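Local coordinates for sensor protein (Shewanella oneidensis, PDB 3LIC) that probably senses an extracellular signal through its PDC-fold domain and relays it across the membrane to its own cytoplasmic histidine kinase part in a two-component system, at residues A[6-10]-A[265-269]; A[10-15]-A[242-246]; A[36-40]-A[149-153]; A[66-70]-A[96-101]; A[77-81]-A[119-123]. One frame throughout, in Å; residues are numbered along the deposited sequence.

The long helix 2-46 spans two PDC sheets, and three contacts are made along it. Contacts 1 and 2 share Leu-10 and touch each other, joining the start of that helix to helix 262-268 and to the second sheet; contact 1 is an exposed apolar seam, contact 2 buried. Contact 3, centred about 36 Å from contact 2, sets the same helix on the first sheet, and there hydrogen bonds join the apolar packing. Contact 5, also buried, lies on the opposite face of that sheet, is built from tryptophan rings and meets contact 3 at Ala-150 and Phe-153. Contact 4 is at the surface, where an arginine gathers backbone carbonyls.

Contact 1 (A[6-10]-A[265-269])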
# COMPACT_ATOMS: atom_id res chain seq x y z
N ILE A 6 -20.86 -5.42 28.38
CA ILE A 6 -21.21 -5.11 27.01
C ILE A 6 -19.94 -4.62 26.32
O ILE A 6 -19.54 -5.14 25.28
CB ILE A 6 -22.34 -4.07 26.93
CG1 ILE A 6 -23.70 -4.74 27.29
CG2 ILE A 6 -22.43 -3.44 25.56
CD1 ILE A 6 -24.90 -3.71 27.47
N GLU A 7 -19.23 -3.70 26.98
CA GLU A 7 -17.95 -3.20 26.48
C GLU A 7 -16.86 -4.27 26.27
O GLU A 7 -16.15 -4.23 25.28
CB GLU A 7 -17.38 -2.09 27.35
CG GLU A 7 -16.08 -1.53 26.78
CD GLU A 7 -15.68 -0.25 27.48
OE1 GLU A 7 -15.21 -0.36 28.65
OE2 GLU A 7 -15.89 0.84 26.89
N LYS A 8 -16.72 -5.18 27.21
CA LYS A 8 -15.76 -6.22 27.05
C LYS A 8 -16.11 -7.11 25.80
O LYS A 8 -15.21 -7.55 25.08
CB LYS A 8 -15.68 -7.01 28.31
CG LYS A 8 -14.79 -8.19 28.27
CD LYS A 8 -15.21 -9.14 29.37
CE LYS A 8 -14.81 -10.61 29.03
NZ LYS A 8 -13.65 -11.03 29.88
N ARG A 9 -17.40 -7.34 25.54
CA ARG A 9 -17.81 -8.12 24.37
C ARG A 9 -17.53 -7.32 23.10
O ARG A 9 -17.11 -7.90 22.11
CB ARG A 9 -19.32 -8.44 24.42
CG ARG A 9 -19.83 -9.52 23.47
CD ARG A 9 -21.30 -9.91 23.90
NE ARG A 9 -21.51 -9.56 25.32
CZ ARG A 9 -22.65 -9.11 25.83
NH1 ARG A 9 -23.70 -8.99 25.05
NH2 ARG A 9 -22.75 -8.79 27.12
N LEU A 10 -17.81 -6.02 23.11
CA LEU A 10 -17.52 -5.17 21.97
C LEU A 10 -16.05 -5.22 21.58
O LEU A 10 -15.71 -5.28 20.38
CB LEU A 10 -17.95 -3.70 22.19
CG LEU A 10 -19.47 -3.50 22.31
CD1 LEU A 10 -19.84 -2.04 22.67
CD2 LEU A 10 -20.22 -4.00 21.01
N LEU A 265 -21.83 1.14 18.24
CA LEU A 265 -21.55 -0.22 18.71
C LEU A 265 -22.56 -0.64 19.80
O LEU A 265 -23.12 -1.77 19.74
CB LEU A 265 -20.11 -0.40 19.20
CG LEU A 265 -19.03 -0.40 18.12
CD1 LEU A 265 -17.64 -0.37 18.78
CD2 LEU A 265 -19.22 -1.65 17.23
N PHE A 266 -22.79 0.26 20.78
CA PHE A 266 -23.83 -0.01 21.83
C PHE A 266 -25.24 -0.17 21.24
O PHE A 266 -25.91 -1.14 21.53
CB PHE A 266 -23.79 1.03 22.97
CG PHE A 266 -22.62 0.83 23.91
CD1 PHE A 266 -21.32 1.07 23.50
CD2 PHE A 266 -22.82 0.35 25.22
CE1 PHE A 266 -20.21 0.87 24.37
CE2 PHE A 266 -21.70 0.16 26.10
CZ PHE A 266 -20.41 0.40 25.67
N ALA A 267 -25.68 0.73 20.37
CA ALA A 267 -27.01 0.54 19.74
C ALA A 267 -27.26 -0.89 19.17
O ALA A 267 -28.30 -1.48 19.50
CB ALA A 267 -27.32 1.62 18.71
N SER A 268 -26.35 -1.46 18.33
CA SER A 268 -26.58 -2.82 17.78
C SER A 268 -26.64 -3.84 18.87
O SER A 268 -27.69 -4.42 19.10
CB SER A 268 -25.51 -3.34 16.79
OG SER A 268 -25.21 -2.35 15.85
N LEU A 269 -25.52 -4.09 19.54
CA LEU A 269 -25.55 -5.02 20.68
C LEU A 269 -26.80 -4.67 21.51
O LEU A 269 -26.85 -3.67 22.23
CB LEU A 269 -24.28 -4.89 21.53
CG LEU A 269 -23.73 -6.15 22.18
CD1 LEU A 269 -24.72 -6.69 23.20
CD2 LEU A 269 -23.42 -7.22 21.13
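In this double-PDC sensor domain the first turns of the long helix 2-46 pack against the last helix of the chain, so the two ends of the extracellular domain, which presumably lead to the membrane, lie side by side. The CA pairing runs in opposite order, Ile-6 with Leu-269 (7.7 Å) and Leu-10 with Leu-265 (7.2 Å), so residues four apart in one segment meet residues four apart in the other. The mt rotamer of Leu-10, the buried centre, sends CD1 over one face of the Phe-266 ring, 3.8 Å from the centroid in a CH-pi contact, and to 3.8 Å from Leu-265 CB. The CD1 of Leu-265 itself turns to Leu-243. Phe-266 leaves its backbone sideways, but chi1 near -75° swings the ring inward, where CE2 is 3.7 Å from Ile-6 CG2, left facing it by chi1 m; Tyr-3 meets the same ring. Leucine and isoleucine suit this seam because their methyls fit around an aromatic plate. At the rim, Leu-269 (chi1 -146°, between wells) meets the guanidinium of exposed Arg-9, extended through chi2 but kinked at chi3 (-23°): NH1 stands 3.1 Å from Leu-269 CD1, a tight van der Waals approach.

Contact 2 (A[10-15]-A[242-246])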
# COMPACT_ATOMS: atom_id res chain seq x y z
N LEU A 10 -17.81 -6.02 23.11
CA LEU A 10 -17.52 -5.17 21.97
C LEU A 10 -16.05 -5.22 21.58
O LEU A 10 -15.71 -5.28 20.38
CB LEU A 10 -17.95 -3.70 22.19
CG LEU A 10 -19.47 -3.50 22.31
CD1 LEU A 10 -19.84 -2.04 22.67
CD2 LEU A 10 -20.22 -4.00 21.01
N TYR A 11 -15.16 -5.17 22.58
CA TYR A 11 -13.72 -5.19 22.30
C TYR A 11 -13.28 -6.56 21.75
O TYR A 11 -12.31 -6.64 20.95
CB TYR A 11 -12.89 -4.83 23.53
CG TYR A 11 -12.68 -3.34 23.68
CD1 TYR A 11 -12.20 -2.56 22.60
CD2 TYR A 11 -12.95 -2.69 24.90
CE1 TYR A 11 -12.03 -1.19 22.75
CE2 TYR A 11 -12.75 -1.32 25.06
CZ TYR A 11 -12.29 -0.58 23.99
OH TYR A 11 -12.08 0.74 24.15
N GLU A 12 -13.93 -7.62 22.22
CA GLU A 12 -13.51 -8.95 21.77
C GLU A 12 -13.85 -9.08 20.29
O GLU A 12 -13.08 -9.61 19.55
CB GLU A 12 -14.16 -10.05 22.62
CG GLU A 12 -13.81 -9.87 24.10
CD GLU A 12 -14.37 -10.97 25.00
OE1 GLU A 12 -15.46 -11.52 24.65
OE2 GLU A 12 -13.73 -11.23 26.04
N ASN A 13 -14.99 -8.54 19.89
CA ASN A 13 -15.43 -8.63 18.51
C ASN A 13 -14.54 -7.76 17.65
O ASN A 13 -14.13 -8.18 16.59
CB ASN A 13 -16.88 -8.18 18.36
CG ASN A 13 -17.86 -9.12 19.04
OD1 ASN A 13 -17.52 -10.22 19.44
ND2 ASN A 13 -19.10 -8.66 19.20
N LEU A 14 -14.24 -6.55 18.12
CA LEU A 14 -13.33 -5.66 17.39
C LEU A 14 -11.98 -6.32 17.25
O LEU A 14 -11.36 -6.15 16.19
CB LEU A 14 -13.20 -4.26 18.03
CG LEU A 14 -14.37 -3.30 17.84
CD1 LEU A 14 -14.24 -2.12 18.81
CD2 LEU A 14 -14.60 -2.76 16.38
N ALA A 15 -11.52 -7.07 18.28
CA ALA A 15 -10.19 -7.73 18.24
C ALA A 15 -10.20 -8.79 17.16
O ALA A 15 -9.19 -9.02 16.49
CB ALA A 15 -9.81 -8.39 19.57
N TYR A 242 -14.81 6.62 19.77
CA TYR A 242 -14.73 5.33 19.09
C TYR A 242 -14.17 4.30 20.05
O TYR A 242 -13.34 4.62 20.87
CB TYR A 242 -13.77 5.42 17.90
CG TYR A 242 -14.29 6.25 16.77
CD1 TYR A 242 -14.83 5.66 15.63
CD2 TYR A 242 -14.23 7.62 16.83
CE1 TYR A 242 -15.32 6.43 14.58
CE2 TYR A 242 -14.71 8.38 15.83
CZ TYR A 242 -15.25 7.80 14.71
OH TYR A 242 -15.70 8.61 13.70
N LEU A 243 -14.57 3.04 19.89
CA LEU A 243 -13.81 1.94 20.40
C LEU A 243 -12.97 1.40 19.24
O LEU A 243 -13.46 1.32 18.10
CB LEU A 243 -14.77 0.86 20.98
CG LEU A 243 -15.15 0.96 22.48
CD1 LEU A 243 -15.50 2.34 22.94
CD2 LEU A 243 -16.26 -0.04 22.79
N ALA A 244 -11.70 1.07 19.49
CA ALA A 244 -10.75 0.73 18.40
C ALA A 244 -9.93 -0.47 18.79
O ALA A 244 -9.68 -0.72 19.99
CB ALA A 244 -9.84 1.87 18.12
N SER A 245 -9.52 -1.22 17.79
CA SER A 245 -8.68 -2.35 18.00
C SER A 245 -7.59 -2.30 16.96
O SER A 245 -7.87 -2.14 15.78
CB SER A 245 -9.49 -3.63 17.87
OG SER A 245 -8.67 -4.74 18.06
N VAL A 246 -6.35 -2.46 17.42
CA VAL A 246 -5.16 -2.35 16.60
C VAL A 246 -4.61 -3.74 16.49
O VAL A 246 -4.46 -4.41 17.50
CB VAL A 246 -4.09 -1.51 17.35
CG1 VAL A 246 -2.72 -1.47 16.59
CG2 VAL A 246 -4.62 -0.12 17.67
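Helix 10-15 crosses strand 242-246 at -42°, with the axes 7.8 Å apart, as the N-terminal part of helix 2-46 lies on the second PDC sheet. At the start of the strand, Tyr-242 makes no contact with the helix and stacks on Phe-234. Leu-243 points toward the helix and makes most of the apolar contact: its CG is 3.5 Å from Tyr-11 OH, its CD2 sits over one face of the Tyr-11 ring and 4.1 Å from Leu-10 CB, and its CB is 3.7 Å from Leu-14 CD1. Ala-244 turns its methyl to Phe-220 on the other side of the sheet, while its O lies at the Tyr-11 ring edge, 3.7 Å from CE1. Ser-245 faces the helix again, its CB 3.6 Å from Leu-14 O and its OG 3.4 Å from Ala-15 CA; being small, it lets the CA atoms of Ala-15 and Ser-245 approach to 5.6 Å. Its hydroxyl is hydrogen-bonded to Gln-231 and Ser-18. With no hydrogen bond between the two segments, their union rests on shape and apolar burial.

Contact 3 (A[36-40]-A[149-153]); sequences TQGLS and YAVPF
This is a buried helix-on-sheet contact, with helix 36-40, part of helix 2-46, lying on strand 149-153 of the first PDC sheet. The near-parallel axes approach to 7.9 Å and cross at -21°. Helical backbone (phi/psi near -60/-40) faces strand backbone (-110 to -136/121 to 158; Pro-152 -52/149), with CA pairs Gln-37 to Val-151 at 6.1 Å and Ser-40 to Phe-153 at 5.0 Å. Strand alternation sends Tyr-149, Val-151 and Phe-153 toward the helix, Ala-150 and Pro-152 away. Thr-36 (chi1 m) sets CG2 3.5 Å from Val-151 CG2; its hydroxyl bonds to Ala-32 O, as suits buried threonine. Gln-37 (mt) leaves its backbone sideways, but its end comes in, NE2 donating to Tyr-149 OH (chi1 t) at 3.0 Å. Ser-40 (m), small enough for the closest CA approach, donates OG to Val-151 O at a very short 2.5 Å and also bonds Thr-163. Phe-153 takes chi1 p, which carries its ring away. Such a long helix along the antiparallel sheet is characteristic of PDC (Cache) sensor domains.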
# COMPACT_ATOMS: atom_id res chain seq x y z
N THR A 36 6.30 -9.28 -7.59
CA THR A 36 7.28 -8.31 -8.02
C THR A 36 8.69 -8.92 -7.93
O THR A 36 9.45 -8.82 -8.87
CB THR A 36 7.19 -7.07 -7.16
OG1 THR A 36 5.83 -6.69 -7.15
CG2 THR A 36 8.02 -5.90 -7.76
N GLN A 37 9.00 -9.58 -6.82
CA GLN A 37 10.28 -10.28 -6.74
C GLN A 37 10.44 -11.31 -7.87
O GLN A 37 11.51 -11.44 -8.46
CB GLN A 37 10.45 -10.93 -5.34
CG GLN A 37 10.58 -9.88 -4.24
CD GLN A 37 10.49 -10.52 -2.84
OE1 GLN A 37 10.37 -11.73 -2.71
NE2 GLN A 37 10.50 -9.70 -1.80
N GLY A 38 9.39 -12.04 -8.21
CA GLY A 38 9.51 -13.10 -9.22
C GLY A 38 9.81 -12.39 -10.56
O GLY A 38 10.74 -12.77 -11.30
N LEU A 39 9.09 -11.29 -10.85
CA LEU A 39 9.31 -10.63 -12.14
C LEU A 39 10.72 -10.02 -12.24
O LEU A 39 11.41 -10.21 -13.27
CB LEU A 39 8.19 -9.62 -12.49
CG LEU A 39 8.40 -8.83 -13.78
CD1 LEU A 39 8.50 -9.76 -15.01
CD2 LEU A 39 7.23 -7.80 -13.94
N SER A 40 11.18 -9.33 -11.19
CA SER A 40 12.57 -8.84 -11.26
C SER A 40 13.62 -9.96 -11.35
O SER A 40 14.62 -9.82 -11.98
CB SER A 40 12.90 -7.91 -10.09
OG SER A 40 12.20 -6.67 -10.31
N TYR A 149 5.19 -1.50 -4.45
CA TYR A 149 6.31 -2.37 -4.08
C TYR A 149 7.19 -2.51 -5.33
O TYR A 149 6.69 -2.84 -6.44
CB TYR A 149 5.83 -3.75 -3.60
CG TYR A 149 6.98 -4.56 -3.01
CD1 TYR A 149 7.51 -4.25 -1.75
CD2 TYR A 149 7.54 -5.61 -3.71
CE1 TYR A 149 8.55 -4.96 -1.24
CE2 TYR A 149 8.59 -6.36 -3.20
CZ TYR A 149 9.08 -6.01 -1.96
OH TYR A 149 10.12 -6.72 -1.43
N ALA A 150 8.45 -2.15 -5.16
CA ALA A 150 9.41 -2.05 -6.26
C ALA A 150 10.59 -2.95 -5.91
O ALA A 150 11.07 -2.93 -4.77
CB ALA A 150 9.93 -0.60 -6.43
N VAL A 151 11.09 -3.66 -6.92
CA VAL A 151 12.27 -4.49 -6.77
C VAL A 151 13.26 -4.34 -7.93
O VAL A 151 12.93 -4.66 -9.05
CB VAL A 151 11.88 -5.99 -6.78
CG1 VAL A 151 13.24 -6.90 -6.65
CG2 VAL A 151 10.81 -6.27 -5.70
N PRO A 152 14.52 -3.92 -7.64
CA PRO A 152 15.66 -3.79 -8.58
C PRO A 152 15.86 -5.06 -9.36
O PRO A 152 15.63 -6.11 -8.81
CB PRO A 152 16.86 -3.66 -7.65
CG PRO A 152 16.28 -3.13 -6.34
CD PRO A 152 14.87 -3.51 -6.26
N PHE A 153 16.34 -4.98 -10.60
CA PHE A 153 16.79 -6.19 -11.34
C PHE A 153 18.18 -5.97 -12.02
O PHE A 153 18.55 -4.84 -12.25
CB PHE A 153 15.74 -6.66 -12.34
CG PHE A 153 15.29 -5.60 -13.32
CD1 PHE A 153 16.08 -5.27 -14.42
CD2 PHE A 153 14.08 -5.00 -13.19
CE1 PHE A 153 15.67 -4.32 -15.34
CE2 PHE A 153 13.64 -4.06 -14.11
CZ PHE A 153 14.43 -3.72 -15.19

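Contact 4 (A[66-70]-A[96-101]); sequences IQRNP and RSGSGF
The final turn of helix 55-68 runs into an extended Asn-69 (-121/91) and Pro-70 (-56/-31), with Asn-69 N bonded to Ile-66 O at 3.1 Å. Facing it is the tip of a beta-hairpin in the first PDC sheet, residues 96-101: Gly-98 is near -69/-2, Ser-99 -136/-1 and Gly-100 extended at 179/-148. Ser-97 N bonds Gly-100 O at 3.0 Å, and Ser-97 OG (chi1 p) accepts from Ser-99 N at 3.0 Å in an ST turn. CA atoms of Ile-66 and Arg-96 are 7.5 Å apart, those of Gln-67 and Phe-101 8.0 Å. Ile-66 (chi1 and chi2 m) packs CG2 3.8 Å from Phe-101 CD1 (chi1 m), while Gln-67 (tt), polar at the rim, brings OE1 3.6 Å from Phe-101 CE2. Ile-66 CG2 also lies over one face of the Arg-96 guanidinium, Pro-70 O over the other. Long and cationic, Arg-96 (chi1 92°, chi3 m) suits a carbonyl cluster: besides Phe-72 O, NH1 donates weakly to Ile-66 O at 3.4 Å and, near the guanidinium plane, to Asn-69 O at 3.3 Å.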
# COMPACT_ATOMS: atom_id res chain seq x y z
N ILE A 66 -1.39 -8.12 -14.92
CA ILE A 66 -2.42 -7.41 -14.16
C ILE A 66 -3.78 -8.13 -14.38
O ILE A 66 -4.58 -8.36 -13.44
CB ILE A 66 -2.42 -5.89 -14.65
CG1 ILE A 66 -1.16 -5.24 -14.06
CG2 ILE A 66 -3.68 -5.08 -14.25
CD1 ILE A 66 -1.11 -5.45 -12.51
N GLN A 67 -4.03 -8.50 -15.63
CA GLN A 67 -5.25 -9.21 -15.96
C GLN A 67 -5.40 -10.50 -15.14
O GLN A 67 -6.47 -10.83 -14.64
CB GLN A 67 -5.23 -9.52 -17.46
CG GLN A 67 -6.60 -9.77 -18.05
CD GLN A 67 -6.63 -9.49 -19.58
OE1 GLN A 67 -7.67 -9.17 -20.13
NE2 GLN A 67 -5.49 -9.61 -20.24
N ARG A 68 -4.29 -11.20 -14.93
CA ARG A 68 -4.32 -12.44 -14.14
C ARG A 68 -4.30 -12.28 -12.61
O ARG A 68 -4.56 -13.25 -11.91
CB ARG A 68 -3.25 -13.43 -14.67
CG ARG A 68 -3.56 -13.69 -16.17
CD ARG A 68 -3.10 -15.00 -16.80
NE ARG A 68 -1.83 -14.80 -17.47
CZ ARG A 68 -1.55 -15.03 -18.76
NH1 ARG A 68 -0.31 -14.79 -19.19
NH2 ARG A 68 -2.46 -15.50 -19.59
N ASN A 69 -3.98 -11.09 -12.10
CA ASN A 69 -3.99 -10.85 -10.66
C ASN A 69 -4.93 -9.75 -10.30
O ASN A 69 -4.54 -8.59 -10.29
CB ASN A 69 -2.58 -10.54 -10.14
CG ASN A 69 -1.63 -11.68 -10.40
OD1 ASN A 69 -0.88 -11.71 -11.37
ND2 ASN A 69 -1.68 -12.65 -9.55
N PRO A 70 -6.19 -10.10 -10.01
CA PRO A 70 -7.27 -9.10 -9.81
C PRO A 70 -6.96 -8.07 -8.72
O PRO A 70 -7.44 -6.93 -8.81
CB PRO A 70 -8.48 -9.94 -9.35
CG PRO A 70 -8.24 -11.35 -10.09
CD PRO A 70 -6.69 -11.50 -10.00
N ARG A 96 -5.24 -0.97 -14.23
CA ARG A 96 -6.67 -1.22 -14.50
C ARG A 96 -7.51 0.07 -14.43
O ARG A 96 -7.39 0.84 -13.49
CB ARG A 96 -7.24 -2.45 -13.73
CG ARG A 96 -7.88 -2.24 -12.39
CD ARG A 96 -7.64 -3.51 -11.46
NE ARG A 96 -7.93 -4.72 -12.21
CZ ARG A 96 -7.25 -5.86 -12.22
NH1 ARG A 96 -6.18 -6.06 -11.51
NH2 ARG A 96 -7.69 -6.83 -12.97
N SER A 97 -8.28 0.33 -15.48
CA SER A 97 -9.15 1.51 -15.56
C SER A 97 -10.51 0.89 -15.29
O SER A 97 -10.62 -0.33 -15.12
CB SER A 97 -9.12 2.08 -16.97
OG SER A 97 -9.75 1.13 -17.87
N GLY A 98 -11.56 1.67 -15.17
CA GLY A 98 -12.81 1.02 -14.91
C GLY A 98 -13.29 0.20 -16.10
O GLY A 98 -14.32 -0.46 -16.01
N SER A 99 -12.57 0.19 -17.22
CA SER A 99 -13.18 -0.47 -18.41
C SER A 99 -12.21 -1.39 -19.18
O SER A 99 -12.56 -2.07 -20.16
CB SER A 99 -13.85 0.58 -19.32
OG SER A 99 -12.85 1.26 -20.06
N GLY A 100 -10.97 -1.43 -18.70
CA GLY A 100 -9.92 -2.08 -19.43
C GLY A 100 -8.63 -1.96 -18.67
O GLY A 100 -8.62 -1.91 -17.41
N PHE A 101 -7.56 -1.89 -19.46
CA PHE A 101 -6.22 -1.83 -19.00
C PHE A 101 -5.61 -0.80 -19.88
O PHE A 101 -5.71 -0.87 -21.12
CB PHE A 101 -5.56 -3.22 -19.16
CG PHE A 101 -6.31 -4.27 -18.44
CD1 PHE A 101 -6.18 -4.41 -17.07
CD2 PHE A 101 -7.21 -5.09 -19.12
CE1 PHE A 101 -6.90 -5.39 -16.39
CE2 PHE A 101 -8.00 -6.07 -18.41
CZ PHE A 101 -7.85 -6.20 -17.05

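Contact 5 (A[77-81]-A[119-123]); sequences IAFKP and DWWSK
Trp-121 brings the six-membered end of its indole up against the backbone where strand 74-79 of the first PDC sheet runs out into Lys-80 and Pro-81. Residues 77-79 are extended (phi/psi near -115/130) and 80-81 stay open (-50/125 to 148); across from them, 119-122 form a short helical turn with Lys-123 N bonded to Asp-119 O at 2.9 Å. The segments come nearest at the CA atoms of Ala-78 and Trp-121, 8.1 Å apart, a gap that large rings must fill. Trp-121 (chi1 t, chi2 -94°) points toward the strand: CZ3 is 3.5 Å from Ala-78 O, which lies at the ring edge, and CH2 is 3.6 Å from Phe-79 C. Trp-120 leaves its backbone sideways, but chi1 p with chi2 -105° brings its end in, so CZ3 meets Ala-78 CB edge-on at 3.7 Å. Alanine's lone methyl leaves room for both indoles, its CB being 4.1 Å from Trp-121 CZ3. Trp-120 NE1 is hydrogen-bonded to Tyr-111 OH, and a 1,2-ethanediol, probably from the crystallisation liquor, lies about 3 Å from this side chain. The contact is on the sheet face opposite the long helix, consistent with the ligand-pocket side of PDC sensors, though no natural ligand is identified here. Past the strand, Lys-80 N lies 3.4 Å from Trp-121 CH2, and Lys-80 CG is 4.1 Å from Trp-121 CZ2.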
# COMPACT_ATOMS: atom_id res chain seq x y z
N ILE A 77 7.69 -1.57 -15.48
CA ILE A 77 9.07 -1.98 -15.67
C ILE A 77 9.86 -0.75 -16.08
O ILE A 77 9.74 -0.30 -17.21
CB ILE A 77 9.22 -3.02 -16.76
CG1 ILE A 77 8.45 -4.29 -16.37
CG2 ILE A 77 10.80 -3.27 -17.06
CD1 ILE A 77 8.51 -5.35 -17.44
N ALA A 78 10.70 -0.24 -15.17
CA ALA A 78 11.27 1.09 -15.30
C ALA A 78 12.81 0.98 -15.33
O ALA A 78 13.39 0.31 -14.48
CB ALA A 78 10.78 1.94 -14.17
N PHE A 79 13.47 1.55 -16.34
CA PHE A 79 14.94 1.33 -16.53
C PHE A 79 15.74 2.56 -16.09
O PHE A 79 15.22 3.68 -16.17
CB PHE A 79 15.31 0.95 -18.00
CG PHE A 79 14.71 -0.36 -18.46
CD1 PHE A 79 15.40 -1.56 -18.31
CD2 PHE A 79 13.46 -0.39 -18.98
CE1 PHE A 79 14.82 -2.74 -18.71
CE2 PHE A 79 12.87 -1.58 -19.39
CZ PHE A 79 13.55 -2.74 -19.26
N LYS A 80 16.97 2.36 -15.62
CA LYS A 80 17.89 3.49 -15.40
C LYS A 80 17.99 4.39 -16.66
O LYS A 80 17.91 3.90 -17.77
CB LYS A 80 19.28 2.98 -15.10
CG LYS A 80 19.73 3.08 -13.70
CD LYS A 80 21.22 2.69 -13.65
CE LYS A 80 21.87 3.07 -12.32
NZ LYS A 80 21.53 2.09 -11.27
N PRO A 81 18.21 5.70 -16.46
CA PRO A 81 18.42 6.63 -17.59
C PRO A 81 19.48 6.10 -18.57
O PRO A 81 20.58 5.78 -18.14
CB PRO A 81 18.94 7.89 -16.89
CG PRO A 81 18.51 7.79 -15.45
CD PRO A 81 18.53 6.31 -15.15
N ASP A 119 9.39 8.10 -4.73
CA ASP A 119 9.89 7.07 -3.80
C ASP A 119 10.13 5.76 -4.48
O ASP A 119 11.21 5.14 -4.34
CB ASP A 119 8.82 6.78 -2.72
CG ASP A 119 9.16 7.40 -1.38
OD1 ASP A 119 10.10 8.26 -1.42
OD2 ASP A 119 8.52 6.98 -0.35
N TRP A 120 9.11 5.33 -5.23
CA TRP A 120 9.16 3.99 -5.82
C TRP A 120 10.35 3.72 -6.73
O TRP A 120 10.69 2.56 -6.98
CB TRP A 120 7.85 3.66 -6.55
CG TRP A 120 7.58 4.41 -7.82
CD1 TRP A 120 6.67 5.47 -8.01
CD2 TRP A 120 8.08 4.08 -9.12
NE1 TRP A 120 6.63 5.82 -9.32
CE2 TRP A 120 7.48 5.01 -10.04
CE3 TRP A 120 8.96 3.08 -9.61
CZ2 TRP A 120 7.71 4.95 -11.42
CZ3 TRP A 120 9.24 3.04 -11.02
CH2 TRP A 120 8.59 3.97 -11.91
N TRP A 121 10.91 4.79 -7.30
CA TRP A 121 12.13 4.71 -8.10
C TRP A 121 13.36 5.00 -7.18
O TRP A 121 14.21 4.16 -7.02
CB TRP A 121 12.12 5.69 -9.27
CG TRP A 121 13.50 5.70 -9.90
CD1 TRP A 121 14.53 6.57 -9.62
CD2 TRP A 121 14.04 4.73 -10.82
NE1 TRP A 121 15.63 6.22 -10.36
CE2 TRP A 121 15.38 5.09 -11.07
CE3 TRP A 121 13.51 3.58 -11.44
CZ2 TRP A 121 16.22 4.37 -11.93
CZ3 TRP A 121 14.36 2.83 -12.31
CH2 TRP A 121 15.70 3.26 -12.56
N SER A 122 13.39 6.16 -6.55
CA SER A 122 14.58 6.65 -5.86
C SER A 122 15.02 5.67 -4.77
O SER A 122 16.21 5.31 -4.69
CB SER A 122 14.29 7.99 -5.23
OG SER A 122 13.99 8.97 -6.18
N LYS A 123 14.10 5.25 -3.91
CA LYS A 123 14.51 4.42 -2.77
C LYS A 123 15.10 3.08 -3.25
O LYS A 123 16.11 2.60 -2.73
CB LYS A 123 13.36 4.23 -1.80
CG LYS A 123 13.26 5.37 -0.81
CD LYS A 123 14.63 5.51 -0.09
CE LYS A 123 14.59 6.39 1.18
NZ LYS A 123 16.00 6.75 1.58